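Local atomic coordinates of putative alpha-L-fucosidase (Bacteroides thetaiotaomicron, PDB entry 3EYP), a protein that probably hydrolyses alpha-L-fucosides, as a glycoside hydrolase of family 29 that carries a TIM-barrel domain followed by a smaller F5/8 type C beta-sandwich. Residues Tyr18-Ile23 against Ile68-Leu73; Gly117-Ile122 against Lys159-Trp164; Ala341-Glu346 against Tyr356-Asp361. All blocks are in the same frame, centred on the assembly; numbering follows the deposited sequence.

Contact 1: residues Tyr18-Ile23 against Ile68-Leu73; sequences YNREMI and IPAAIL
The entry ends of two parallel strands of the TIM barrel, 22-26 and 70-76, meet here, just after helix 12-20, where Glu21 leaves the helix with a positive phi. Side chains meet through apolar groups. Pro69, which has no amide hydrogen to satisfy, lays its ring against two carbonyl oxygens: its CD is 3.2 Å from Met22 O and its CG 3.4 Å from Arg20 O. On one side of the proline, Met22 bends at chi3 (81°), so that its side chain crosses that of Ile68 obliquely, CE lying 4.1 Å from Ile68 CD1. On the other, the extended chain of Arg20 sets CD against the small Ala70 CB at 3.9 Å, and carries the guanidinium on to Glu16 and Glu162. Ile23 holds CG2 anti to its backbone N, bringing that methyl 3.9 Å from Ile72 CG1; Ile23 CA also makes a bent CA-H...O contact with Ala70 O (3.5 Å). Branched aliphatic residues suit these buried strand positions. Strand pairing proper follows one residue on, where the backbone of Ala70 bonds to Ala24. Strand 291-295 pairs with Ile23 along its other edge, while strand 162-164 presents Glu162 to the side chains of Ile23 and Ile72.

Contact 2: residues Gly117-Ile122 against Lys159-Trp164; sequences GLKAGI and KIWETW
Three backbone hydrogen bonds join Gly117-Ile122 to Lys159-Trp164. Trp161 N donates to Ala120 O at 2.8 Å, almost straight (174°) and nearly along the C=O axis. Ile122 bonds through both N and O to the residues flanking Thr163, in parallel fashion: its N reaches Glu162 O at 2.9 Å, and its O receives Trp164 N at 2.9 Å in a more bent bond (151°) in the carbonyl plane. Where the chains diverge, a water takes over, accepting from Ala120 N and donating to Lys159 O. Glu162 N is buried and finds no partner in the model. This ladder is the parallel pairing of strands 119-124 and 162-164, neighbours in the TIM barrel linked by a beta-alpha-beta connection through helix 139-155; over the short segments their directions differ by 22°. Gly121 suits its place because a CB there would lie only 3.0 Å from Glu162 O. The aromatic contact lies at the strand entrance. Extended beyond CG, Lys119 runs obliquely across one face of the Trp161 indole, with CB over the five-membered ring as a CH-pi contact and NZ 4.5 Å from the six-membered centroid as a cation-pi partner, though NZ also salt-bridges Glu16. Lys159 CD lies against the opposite face, its NZ going on to Asp191. An alanine in place of Trp161 would remove the flat surface between the two lysine chains and probably leave Lys119 less well ordered. Among apolar groups, the branched, buried chains of Ile122 and Ile160 cross obliquely, Ile122 CG1 lying 3.9 Å from Ile160 CD1.

Contact 3: residues Ala341-Glu346 against Tyr356-Asp361; sequences AKYSPE and YFAGKD. With GOL (glycerol), chain E.
The well-packed half of this contact centres on the backbone of Tyr343. Its O lies opposite Ala358 N, which donates a hydrogen bond of 3.2 Å (157°) onto a lone pair in the carbonyl plane. Two CA-H groups add to the grip: Phe357 CA, also directed at Tyr343 O, and Tyr343 CA, 3.4 Å from Tyr356 O. With CG anti to its backbone N (chi1 169°), Phe357 swings its ring beside Pro345, and Pro345 CB lies 4.1 Å from Phe357 CD1; two rigid apolar groups suit this buried corner. The small Ala358 leaves room for the ring of Tyr343: Ala358 CB meets Tyr343 CD1 at 4.0 Å.

The other half is looser and partly open to solvent. Tyr343 and Tyr356 run side by side, but their planes are inclined at 51° with centroids 5.6 Å apart. A glycerol, probably from the crystallisation liquor, lies with C1 over one face of the Tyr356 ring; the same C1 is 3.4 Å from Tyr343 CD1. Glycerol O1 accepts from Tyr356 N at 3.0 Å; its own proton could go to Lys342 O or to Tyr356 O.

Strand 357-358 is an outer strand of one sheet of the sandwich and bonds to strand 447-454 through Phe357 and Ile448. Pro345 instead packs on Val333 and Ala335 of strand 332-335, at the edge of the other sheet, so the contact spans both.

How the contacts relate
The three contacts follow one another along the chain, each closing before the next opens. Contacts 1 and 2 have centres about 9 Å apart and belong to the same parallel sheet, where strands 70-76 and 119-124 are neighbours; a probable hydrogen bond from Gly121 N to Ala71 O (2.6 Å) ties them directly. Glu16, on helix 12-20, forms salt bridges with both Arg20 and Lys119, and Arg20 also pairs with Glu162 of contact 2. Contact 3 lies in the F5/8 type C domain, its centre about 31 Å from that of contact 1 and about 36 Å from that of contact 2. Contacts 1 and 2 thus belong to the barrel and contact 3 to the sandwich, whose His421, stacked on Tyr18, touches the barrel near contact 1.

Contact 1: residues Tyr18-Ile23 against Ile68-Leu73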
ATOM      1  N   TYR A  18      -5.997   4.149  -2.299  1.00 39.32           N
ATOM      2  CA  TYR A  18      -5.421   3.625  -3.538  1.00 39.04           C
ATOM      3  C   TYR A  18      -4.494   4.658  -4.206  1.00 40.07           C
ATOM      4  O   TYR A  18      -3.431   4.347  -4.754  1.00 40.13           O
ATOM      5  CB  TYR A  18      -6.535   3.165  -4.510  1.00 39.23           C
ATOM      6  CG  TYR A  18      -6.659   1.675  -4.696  1.00 38.28           C
ATOM      7  CD1 TYR A  18      -7.903   1.046  -4.622  1.00 39.24           C
ATOM      8  CD2 TYR A  18      -5.533   0.902  -5.000  1.00 39.85           C
ATOM      9  CE1 TYR A  18      -8.028  -0.312  -4.848  1.00 42.79           C
ATOM     10  CE2 TYR A  18      -5.637  -0.453  -5.204  1.00 40.43           C
ATOM     11  CZ  TYR A  18      -6.878  -1.057  -5.101  1.00 40.80           C
ATOM     12  OH  TYR A  18      -6.994  -2.404  -5.319  1.00 40.00           O
ATOM     13  N   ASN A  19      -4.948   5.902  -4.161  1.00 39.39           N
ATOM     14  CA  ASN A  19      -4.271   6.994  -4.832  1.00 41.34           C
ATOM     15  C   ASN A  19      -2.926   7.380  -4.202  1.00 41.87           C
ATOM     16  O   ASN A  19      -2.079   8.052  -4.822  1.00 40.87           O
ATOM     17  CB  ASN A  19      -5.188   8.220  -4.893  1.00 41.69           C
ATOM     18  CG  ASN A  19      -4.664   9.268  -5.855  1.00 47.79           C
ATOM     19  OD1 ASN A  19      -4.180   8.950  -6.957  1.00 50.95           O
ATOM     20  ND2 ASN A  19      -4.677  10.517  -5.410  1.00 49.89           N
ATOM     21  N   ARG A  20      -2.726   6.924  -2.977  1.00 40.57           N
ATOM     22  CA  ARG A  20      -1.447   7.205  -2.253  1.00 40.58           C
ATOM     23  C   ARG A  20      -0.250   6.509  -2.938  1.00 40.26           C
ATOM     24  O   ARG A  20       0.874   7.010  -3.064  1.00 39.46           O
ATOM     25  CB  ARG A  20      -1.523   6.733  -0.798  1.00 41.19           C
ATOM     26  CG  ARG A  20      -2.615   7.347   0.032  1.00 41.70           C
ATOM     27  CD  ARG A  20      -2.524   6.813   1.483  1.00 41.50           C
ATOM     28  NE  ARG A  20      -3.718   7.100   2.256  1.00 41.30           N
ATOM     29  CZ  ARG A  20      -4.042   6.484   3.397  1.00 41.09           C
ATOM     30  NH1 ARG A  20      -3.272   5.547   3.928  1.00 42.45           N
ATOM     31  NH2 ARG A  20      -5.134   6.808   4.005  1.00 39.26           N
ATOM     32  N   GLU A  21      -0.574   5.332  -3.416  1.00 41.40           N
ATOM     33  CA  GLU A  21       0.374   4.393  -4.087  1.00 40.17           C
ATOM     34  C   GLU A  21       1.366   3.775  -3.165  1.00 40.02           C
ATOM     35  O   GLU A  21       1.478   2.556  -3.072  1.00 38.95           O
ATOM     36  CB  GLU A  21       1.031   5.029  -5.321  1.00 41.11           C
ATOM     37  CG  GLU A  21      -0.030   5.234  -6.383  1.00 42.89           C
ATOM     38  CD  GLU A  21       0.466   5.668  -7.746  1.00 47.90           C
ATOM     39  OE1 GLU A  21       1.679   5.906  -7.935  1.00 49.05           O
ATOM     40  OE2 GLU A  21      -0.432   5.765  -8.627  1.00 50.99           O
ATOM     41  N   MET A  22       2.023   4.628  -2.402  1.00 40.02           N
ATOM     42  CA  MET A  22       3.019   4.194  -1.396  1.00 39.85           C
ATOM     43  C   MET A  22       2.720   4.832  -0.032  1.00 39.88           C
ATOM     44  O   MET A  22       2.145   5.935   0.076  1.00 42.31           O
ATOM     45  CB  MET A  22       4.434   4.606  -1.845  1.00 40.72           C
ATOM     46  CG  MET A  22       5.118   3.736  -2.908  1.00 40.78           C
ATOM     47  SD  MET A  22       6.777   4.162  -3.481  1.00 38.07           S
ATOM     48  CE  MET A  22       7.780   3.481  -2.204  1.00 41.73           C
ATOM     49  N   ILE A  23       3.085   4.121   1.012  1.00 38.93           N
ATOM     50  CA  ILE A  23       2.948   4.567   2.433  1.00 39.13           C
ATOM     51  C   ILE A  23       4.226   4.203   3.193  1.00 39.34           C
ATOM     52  O   ILE A  23       4.783   3.123   2.962  1.00 40.62           O
ATOM     53  CB  ILE A  23       1.732   3.922   3.140  1.00 38.24           C
ATOM     54  CG1 ILE A  23       0.472   4.100   2.336  1.00 40.81           C
ATOM     55  CG2 ILE A  23       1.559   4.484   4.521  1.00 41.18           C
ATOM     56  CD1 ILE A  23      -0.782   3.321   2.889  1.00 40.87           C
ATOM     57  N   ILE A  68       6.711   9.731  -1.187  1.00 41.80           N
ATOM     58  CA  ILE A  68       5.748   9.004  -0.295  1.00 40.72           C
ATOM     59  C   ILE A  68       4.819   9.969   0.441  1.00 40.50           C
ATOM     60  O   ILE A  68       5.307  10.821   1.205  1.00 40.90           O
ATOM     61  CB  ILE A  68       6.497   8.055   0.736  1.00 40.23           C
ATOM     62  CG1 ILE A  68       7.287   6.961  -0.007  1.00 39.70           C
ATOM     63  CG2 ILE A  68       5.495   7.378   1.777  1.00 36.69           C
ATOM     64  CD1 ILE A  68       8.349   6.120   0.869  1.00 38.71           C
ATOM     65  N   PRO A  69       3.497   9.865   0.223  1.00 39.60           N
ATOM     66  CA  PRO A  69       2.567  10.908   0.695  1.00 39.69           C
ATOM     67  C   PRO A  69       2.001  10.686   2.076  1.00 39.29           C
ATOM     68  O   PRO A  69       1.269  11.535   2.626  1.00 38.71           O
ATOM     69  CB  PRO A  69       1.440  10.813  -0.330  1.00 41.07           C
ATOM     70  CG  PRO A  69       1.472   9.305  -0.687  1.00 39.60           C
ATOM     71  CD  PRO A  69       2.841   8.958  -0.745  1.00 40.42           C
ATOM     72  N   ALA A  70       2.361   9.534   2.653  1.00 38.35           N
ATOM     73  CA  ALA A  70       1.723   9.084   3.912  1.00 37.69           C
ATOM     74  C   ALA A  70       2.661   8.167   4.733  1.00 37.67           C
ATOM     75  O   ALA A  70       3.594   7.553   4.202  1.00 38.06           O
ATOM     76  CB  ALA A  70       0.343   8.436   3.653  1.00 36.73           C
ATOM     77  N   ALA A  71       2.458   8.221   6.039  1.00 38.02           N
ATOM     78  CA  ALA A  71       3.319   7.576   7.049  1.00 38.67           C
ATOM     79  C   ALA A  71       2.533   7.069   8.246  1.00 38.23           C
ATOM     80  O   ALA A  71       1.684   7.747   8.756  1.00 40.87           O
ATOM     81  CB  ALA A  71       4.466   8.525   7.542  1.00 37.86           C
ATOM     82  N   ILE A  72       2.868   5.840   8.607  1.00 38.10           N
ATOM     83  CA  ILE A  72       2.360   5.071   9.788  1.00 37.25           C
ATOM     84  C   ILE A  72       3.466   4.790  10.798  1.00 38.27           C
ATOM     85  O   ILE A  72       4.447   4.072  10.556  1.00 37.78           O
ATOM     86  CB  ILE A  72       1.721   3.729   9.354  1.00 37.74           C
ATOM     87  CG1 ILE A  72       0.648   4.037   8.286  1.00 39.30           C
ATOM     88  CG2 ILE A  72       1.121   2.951  10.581  1.00 37.30           C
ATOM     89  CD1 ILE A  72      -0.125   2.781   7.689  1.00 37.30           C
ATOM     90  N   LEU A  73       3.284   5.344  11.975  1.00 37.96           N
ATOM     91  CA  LEU A  73       4.211   5.079  13.112  1.00 37.19           C
ATOM     92  C   LEU A  73       3.732   3.989  14.060  1.00 37.89           C
ATOM     93  O   LEU A  73       2.567   3.932  14.445  1.00 37.22           O
ATOM     94  CB  LEU A  73       4.383   6.359  13.932  1.00 37.52           C
ATOM     95  CG  LEU A  73       5.228   6.229  15.239  1.00 37.39           C
ATOM     96  CD1 LEU A  73       6.679   6.020  14.894  1.00 39.99           C
ATOM     97  CD2 LEU A  73       5.038   7.558  16.028  1.00 36.23           C
TER

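Contact 2: residues Gly117-Ile122 against Lys159-Trp164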
ATOM      1  N   GLY A 117       3.118  18.369   5.165  1.00 40.58           N
ATOM      2  CA  GLY A 117       1.980  18.038   4.317  1.00 42.81           C
ATOM      3  C   GLY A 117       1.696  16.592   3.979  1.00 43.75           C
ATOM      4  O   GLY A 117       1.089  16.271   2.955  1.00 44.69           O
ATOM      5  N   LEU A 118       2.111  15.738   4.898  1.00 44.45           N
ATOM      6  CA  LEU A 118       2.035  14.284   4.762  1.00 43.99           C
ATOM      7  C   LEU A 118       0.907  13.772   5.645  1.00 43.83           C
ATOM      8  O   LEU A 118       0.563  14.376   6.637  1.00 42.92           O
ATOM      9  CB  LEU A 118       3.381  13.677   5.111  1.00 44.78           C
ATOM     10  CG  LEU A 118       4.531  14.154   4.214  1.00 46.97           C
ATOM     11  CD1 LEU A 118       5.811  13.424   4.527  1.00 51.42           C
ATOM     12  CD2 LEU A 118       4.162  13.991   2.753  1.00 52.05           C
ATOM     13  N   LYS A 119       0.263  12.696   5.211  1.00 42.25           N
ATOM     14  CA  LYS A 119      -0.821  12.119   5.980  1.00 41.83           C
ATOM     15  C   LYS A 119      -0.284  11.169   7.050  1.00 40.78           C
ATOM     16  O   LYS A 119       0.419  10.208   6.748  1.00 41.15           O
ATOM     17  CB  LYS A 119      -1.832  11.378   5.062  1.00 42.41           C
ATOM     18  CG  LYS A 119      -2.435  12.267   3.944  1.00 42.11           C
ATOM     19  CD  LYS A 119      -2.994  11.394   2.756  1.00 43.37           C
ATOM     20  CE  LYS A 119      -4.151  12.129   2.090  1.00 41.71           C
ATOM     21  NZ  LYS A 119      -4.517  11.632   0.756  1.00 38.19           N
ATOM     22  N   ALA A 120      -0.724  11.402   8.274  1.00 39.02           N
ATOM     23  CA  ALA A 120      -0.271  10.623   9.458  1.00 39.09           C
ATOM     24  C   ALA A 120      -1.155   9.420   9.687  1.00 38.13           C
ATOM     25  O   ALA A 120      -2.369   9.463   9.511  1.00 39.40           O
ATOM     26  CB  ALA A 120      -0.257  11.482  10.739  1.00 38.40           C
ATOM     27  N   GLY A 121      -0.512   8.332  10.050  1.00 37.27           N
ATOM     28  CA  GLY A 121      -1.217   7.142  10.498  1.00 37.30           C
ATOM     29  C   GLY A 121      -0.573   6.540  11.729  1.00 37.83           C
ATOM     30  O   GLY A 121       0.572   6.844  12.087  1.00 37.52           O
ATOM     31  N   ILE A 122      -1.345   5.674  12.343  1.00 37.88           N
ATOM     32  CA  ILE A 122      -1.033   5.032  13.593  1.00 37.24           C
ATOM     33  C   ILE A 122      -1.191   3.511  13.599  1.00 38.37           C
ATOM     34  O   ILE A 122      -2.223   2.942  13.200  1.00 39.68           O
ATOM     35  CB  ILE A 122      -1.967   5.553  14.712  1.00 38.07           C
ATOM     36  CG1 ILE A 122      -1.820   7.078  14.960  1.00 38.94           C
ATOM     37  CG2 ILE A 122      -1.719   4.825  15.957  1.00 36.42           C
ATOM     38  CD1 ILE A 122      -0.352   7.510  15.424  1.00 37.67           C
ATOM     39  N   LYS A 159      -5.339  14.928  12.376  1.00 40.34           N
ATOM     40  CA  LYS A 159      -6.150  14.059  11.463  1.00 41.27           C
ATOM     41  C   LYS A 159      -5.362  12.795  11.240  1.00 39.59           C
ATOM     42  O   LYS A 159      -4.154  12.842  10.988  1.00 40.31           O
ATOM     43  CB  LYS A 159      -6.406  14.696  10.080  1.00 41.79           C
ATOM     44  CG  LYS A 159      -7.367  13.833   9.239  1.00 43.32           C
ATOM     45  CD  LYS A 159      -7.900  14.537   7.990  1.00 46.13           C
ATOM     46  CE  LYS A 159      -9.045  13.763   7.421  1.00 45.92           C
ATOM     47  NZ  LYS A 159      -9.684  14.447   6.317  1.00 48.00           N
ATOM     48  N   ILE A 160      -6.047  11.677  11.371  1.00 39.79           N
ATOM     49  CA  ILE A 160      -5.425  10.359  11.251  1.00 39.26           C
ATOM     50  C   ILE A 160      -6.035   9.656  10.012  1.00 39.65           C
ATOM     51  O   ILE A 160      -7.269   9.515   9.901  1.00 39.16           O
ATOM     52  CB  ILE A 160      -5.633   9.521  12.539  1.00 39.63           C
ATOM     53  CG1 ILE A 160      -5.120  10.197  13.837  1.00 40.11           C
ATOM     54  CG2 ILE A 160      -4.985   8.043  12.402  1.00 37.13           C
ATOM     55  CD1 ILE A 160      -3.656  10.415  13.953  1.00 37.20           C
ATOM     56  N   TRP A 161      -5.153   9.227   9.093  1.00 39.50           N
ATOM     57  CA  TRP A 161      -5.589   8.679   7.794  1.00 40.58           C
ATOM     58  C   TRP A 161      -5.483   7.154   7.651  1.00 40.29           C
ATOM     59  O   TRP A 161      -6.013   6.563   6.707  1.00 41.38           O
ATOM     60  CB  TRP A 161      -4.813   9.330   6.652  1.00 40.56           C
ATOM     61  CG  TRP A 161      -4.982  10.781   6.489  1.00 40.66           C
ATOM     62  CD1 TRP A 161      -4.260  11.766   7.108  1.00 38.39           C
ATOM     63  CD2 TRP A 161      -5.834  11.419   5.549  1.00 41.17           C
ATOM     64  NE1 TRP A 161      -4.654  12.992   6.630  1.00 41.52           N
ATOM     65  CE2 TRP A 161      -5.623  12.802   5.670  1.00 41.60           C
ATOM     66  CE3 TRP A 161      -6.771  10.951   4.613  1.00 40.97           C
ATOM     67  CZ2 TRP A 161      -6.321  13.722   4.898  1.00 43.30           C
ATOM     68  CZ3 TRP A 161      -7.470  11.877   3.853  1.00 46.34           C
ATOM     69  CH2 TRP A 161      -7.244  13.241   4.002  1.00 42.15           C
ATOM     70  N   GLU A 162      -4.801   6.539   8.593  1.00 39.64           N
ATOM     71  CA  GLU A 162      -4.784   5.059   8.709  1.00 38.36           C
ATOM     72  C   GLU A 162      -4.573   4.606  10.120  1.00 39.01           C
ATOM     73  O   GLU A 162      -3.752   5.163  10.847  1.00 38.05           O
ATOM     74  CB  GLU A 162      -3.710   4.434   7.829  1.00 39.35           C
ATOM     75  CG  GLU A 162      -3.840   2.927   7.663  1.00 36.89           C
ATOM     76  CD  GLU A 162      -3.437   2.413   6.282  1.00 42.54           C
ATOM     77  OE1 GLU A 162      -3.448   3.231   5.321  1.00 42.17           O
ATOM     78  OE2 GLU A 162      -3.063   1.194   6.196  1.00 38.39           O
ATOM     79  N   THR A 163      -5.352   3.591  10.499  1.00 39.04           N
ATOM     80  CA  THR A 163      -5.137   2.850  11.771  1.00 39.85           C
ATOM     81  C   THR A 163      -4.860   1.424  11.388  1.00 39.76           C
ATOM     82  O   THR A 163      -5.572   0.844  10.580  1.00 40.93           O
ATOM     83  CB  THR A 163      -6.375   2.935  12.704  1.00 39.76           C
ATOM     84  OG1 THR A 163      -6.523   4.268  13.184  1.00 43.31           O
ATOM     85  CG2 THR A 163      -6.261   2.049  13.904  1.00 41.39           C
ATOM     86  N   TRP A 164      -3.784   0.881  11.936  1.00 38.86           N
ATOM     87  CA  TRP A 164      -3.282  -0.452  11.554  1.00 38.90           C
ATOM     88  C   TRP A 164      -3.440  -1.417  12.702  1.00 39.30           C
ATOM     89  O   TRP A 164      -2.891  -1.195  13.804  1.00 39.81           O
ATOM     90  CB  TRP A 164      -1.831  -0.376  11.190  1.00 38.91           C
ATOM     91  CG  TRP A 164      -1.391  -1.048   9.954  1.00 40.48           C
ATOM     92  CD1 TRP A 164      -1.504  -0.585   8.687  1.00 42.81           C
ATOM     93  CD2 TRP A 164      -0.696  -2.288   9.866  1.00 41.23           C
ATOM     94  NE1 TRP A 164      -0.969  -1.485   7.801  1.00 40.23           N
ATOM     95  CE2 TRP A 164      -0.433  -2.524   8.502  1.00 38.57           C
ATOM     96  CE3 TRP A 164      -0.278  -3.231  10.810  1.00 42.20           C
ATOM     97  CZ2 TRP A 164       0.254  -3.661   8.051  1.00 37.87           C
ATOM     98  CZ3 TRP A 164       0.392  -4.359  10.355  1.00 41.68           C
ATOM     99  CH2 TRP A 164       0.662  -4.539   8.987  1.00 41.32           C
TER
HETATM  100  O   HOH W   1      -2.520  13.649   8.786  1.00 40.33           O

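Contact 3: residues Ala341-Glu346 against Tyr356-Asp361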
ATOM      1  N   ALA A 341     -17.582   9.610 -28.453  1.00 55.79           N
ATOM      2  CA  ALA A 341     -16.426  10.508 -28.581  1.00 55.17           C
ATOM      3  C   ALA A 341     -15.896  10.913 -27.205  1.00 54.48           C
ATOM      4  O   ALA A 341     -14.696  11.021 -26.977  1.00 53.82           O
ATOM      5  CB  ALA A 341     -16.783  11.744 -29.453  1.00 55.76           C
ATOM      6  N   LYS A 342     -16.819  11.060 -26.276  1.00 54.38           N
ATOM      7  CA  LYS A 342     -16.476  11.358 -24.880  1.00 54.20           C
ATOM      8  C   LYS A 342     -15.550  10.291 -24.280  1.00 52.93           C
ATOM      9  O   LYS A 342     -14.806  10.537 -23.314  1.00 51.74           O
ATOM     10  CB  LYS A 342     -17.729  11.376 -24.019  1.00 55.31           C
ATOM     11  CG  LYS A 342     -17.593  12.189 -22.811  1.00 58.30           C
ATOM     12  CD  LYS A 342     -18.931  12.727 -22.381  1.00 62.13           C
ATOM     13  CE  LYS A 342     -19.510  11.955 -21.213  1.00 64.98           C
ATOM     14  NZ  LYS A 342     -19.114  12.578 -19.892  1.00 66.70           N
ATOM     15  N   TYR A 343     -15.645   9.114 -24.882  1.00 50.87           N
ATOM     16  CA  TYR A 343     -15.011   7.868 -24.399  1.00 49.85           C
ATOM     17  C   TYR A 343     -14.079   7.240 -25.397  1.00 49.13           C
ATOM     18  O   TYR A 343     -13.826   6.041 -25.363  1.00 48.40           O
ATOM     19  CB  TYR A 343     -16.088   6.842 -24.070  1.00 50.40           C
ATOM     20  CG  TYR A 343     -17.138   7.294 -23.056  1.00 50.94           C
ATOM     21  CD1 TYR A 343     -16.851   7.337 -21.695  1.00 50.28           C
ATOM     22  CD2 TYR A 343     -18.444   7.631 -23.469  1.00 50.94           C
ATOM     23  CE1 TYR A 343     -17.809   7.736 -20.767  1.00 51.00           C
ATOM     24  CE2 TYR A 343     -19.423   7.993 -22.537  1.00 52.03           C
ATOM     25  CZ  TYR A 343     -19.095   8.069 -21.192  1.00 52.71           C
ATOM     26  OH  TYR A 343     -20.029   8.466 -20.267  1.00 55.84           O
ATOM     27  N   SER A 344     -13.566   8.037 -26.315  1.00 48.99           N
ATOM     28  CA  SER A 344     -12.704   7.495 -27.384  1.00 50.20           C
ATOM     29  C   SER A 344     -11.450   6.868 -26.823  1.00 49.90           C
ATOM     30  O   SER A 344     -11.003   7.255 -25.740  1.00 50.25           O
ATOM     31  CB  SER A 344     -12.250   8.600 -28.361  1.00 50.47           C
ATOM     32  OG  SER A 344     -11.577   9.638 -27.668  1.00 53.62           O
ATOM     33  N   PRO A 345     -10.822   5.968 -27.585  1.00 50.51           N
ATOM     34  CA  PRO A 345      -9.612   5.302 -27.106  1.00 50.78           C
ATOM     35  C   PRO A 345      -8.467   6.240 -26.938  1.00 51.42           C
ATOM     36  O   PRO A 345      -7.497   5.941 -26.232  1.00 50.06           O
ATOM     37  CB  PRO A 345      -9.290   4.275 -28.204  1.00 51.26           C
ATOM     38  CG  PRO A 345      -9.954   4.761 -29.413  1.00 50.16           C
ATOM     39  CD  PRO A 345     -11.141   5.607 -28.976  1.00 50.70           C
ATOM     40  N   GLU A 346      -8.577   7.394 -27.574  1.00 50.95           N
ATOM     41  CA  GLU A 346      -7.534   8.414 -27.420  1.00 51.78           C
ATOM     42  C   GLU A 346      -7.438   8.914 -25.964  1.00 51.12           C
ATOM     43  O   GLU A 346      -6.416   9.427 -25.530  1.00 49.81           O
ATOM     44  CB  GLU A 346      -7.757   9.618 -28.349  1.00 52.67           C
ATOM     45  CG  GLU A 346      -7.381   9.308 -29.778  1.00 54.23           C
ATOM     46  CD  GLU A 346      -8.537   8.726 -30.553  1.00 58.04           C
ATOM     47  OE1 GLU A 346      -9.621   8.571 -29.930  1.00 59.27           O
ATOM     48  OE2 GLU A 346      -8.349   8.425 -31.777  1.00 60.49           O
ATOM     49  N   TYR A 356     -11.558   8.551 -19.661  1.00 48.26           N
ATOM     50  CA  TYR A 356     -11.292   7.159 -20.011  1.00 47.49           C
ATOM     51  C   TYR A 356     -11.920   6.712 -21.299  1.00 47.03           C
ATOM     52  O   TYR A 356     -12.926   7.253 -21.724  1.00 48.21           O
ATOM     53  CB  TYR A 356     -11.775   6.270 -18.868  1.00 47.83           C
ATOM     54  CG  TYR A 356     -13.177   6.499 -18.409  1.00 46.59           C
ATOM     55  CD1 TYR A 356     -14.196   5.673 -18.846  1.00 46.47           C
ATOM     56  CD2 TYR A 356     -13.490   7.500 -17.513  1.00 50.74           C
ATOM     57  CE1 TYR A 356     -15.461   5.817 -18.413  1.00 45.09           C
ATOM     58  CE2 TYR A 356     -14.797   7.656 -17.066  1.00 47.74           C
ATOM     59  CZ  TYR A 356     -15.768   6.806 -17.554  1.00 49.68           C
ATOM     60  OH  TYR A 356     -17.066   6.901 -17.177  1.00 48.05           O
ATOM     61  N   PHE A 357     -11.277   5.715 -21.907  1.00 46.36           N
ATOM     62  CA  PHE A 357     -11.897   4.861 -22.924  1.00 45.96           C
ATOM     63  C   PHE A 357     -12.998   3.975 -22.334  1.00 46.55           C
ATOM     64  O   PHE A 357     -12.847   3.411 -21.251  1.00 44.67           O
ATOM     65  CB  PHE A 357     -10.858   3.973 -23.604  1.00 46.25           C
ATOM     66  CG  PHE A 357     -11.463   2.893 -24.454  1.00 46.73           C
ATOM     67  CD1 PHE A 357     -12.252   3.222 -25.561  1.00 45.26           C
ATOM     68  CD2 PHE A 357     -11.312   1.550 -24.109  1.00 45.74           C
ATOM     69  CE1 PHE A 357     -12.825   2.235 -26.309  1.00 47.24           C
ATOM     70  CE2 PHE A 357     -11.887   0.576 -24.829  1.00 46.88           C
ATOM     71  CZ  PHE A 357     -12.650   0.898 -25.942  1.00 48.26           C
ATOM     72  N   ALA A 358     -14.100   3.823 -23.069  1.00 45.74           N
ATOM     73  CA  ALA A 358     -15.113   2.823 -22.688  1.00 46.30           C
ATOM     74  C   ALA A 358     -15.764   2.224 -23.897  1.00 46.66           C
ATOM     75  O   ALA A 358     -15.834   2.854 -24.968  1.00 48.11           O
ATOM     76  CB  ALA A 358     -16.202   3.402 -21.763  1.00 45.45           C
ATOM     77  N   GLY A 359     -16.244   1.026 -23.660  1.00 45.33           N
ATOM     78  CA  GLY A 359     -17.035   0.233 -24.571  1.00 44.62           C
ATOM     79  C   GLY A 359     -18.518   0.401 -24.371  1.00 44.47           C
ATOM     80  O   GLY A 359     -18.999   1.161 -23.538  1.00 44.16           O
ATOM     81  N   LYS A 360     -19.240  -0.223 -25.288  1.00 45.78           N
ATOM     82  CA  LYS A 360     -20.692  -0.156 -25.304  1.00 45.79           C
ATOM     83  C   LYS A 360     -21.273  -1.141 -24.290  1.00 46.23           C
ATOM     84  O   LYS A 360     -20.705  -2.206 -24.050  1.00 46.20           O
ATOM     85  CB  LYS A 360     -21.219  -0.476 -26.729  1.00 46.48           C
ATOM     86  CG  LYS A 360     -20.783   0.527 -27.766  1.00 48.55           C
ATOM     87  CD  LYS A 360     -21.263   0.128 -29.167  1.00 49.42           C
ATOM     88  CE  LYS A 360     -20.678   1.048 -30.204  1.00 53.08           C
ATOM     89  NZ  LYS A 360     -20.869   0.498 -31.553  1.00 52.24           N
ATOM     90  N   ASP A 361     -22.423  -0.777 -23.729  1.00 45.18           N
ATOM     91  CA  ASP A 361     -23.119  -1.622 -22.757  1.00 45.43           C
ATOM     92  C   ASP A 361     -23.238  -3.031 -23.302  1.00 45.61           C
ATOM     93  O   ASP A 361     -23.769  -3.284 -24.417  1.00 45.45           O
ATOM     94  CB  ASP A 361     -24.526  -1.102 -22.422  1.00 44.70           C
ATOM     95  CG  ASP A 361     -24.536   0.187 -21.617  1.00 48.64           C
ATOM     96  OD1 ASP A 361     -23.524   0.545 -20.985  1.00 49.71           O
ATOM     97  OD2 ASP A 361     -25.610   0.859 -21.600  1.00 52.78           O
TER
HETATM   98  C1  GOL E   4     -15.150   9.757 -20.109  1.00 59.41           C
HETATM   99  O1  GOL E   4     -13.919  10.047 -20.710  1.00 51.23           O
HETATM  100  C2  GOL E   4     -15.307  10.750 -18.985  1.00 62.73           C
HETATM  101  O2  GOL E   4     -14.836  11.976 -19.491  1.00 69.35           O
HETATM  102  C3  GOL E   4     -16.764  10.907 -18.642  1.00 65.90           C
HETATM  103  O3  GOL E   4     -16.964  10.482 -17.320  1.00 69.92           O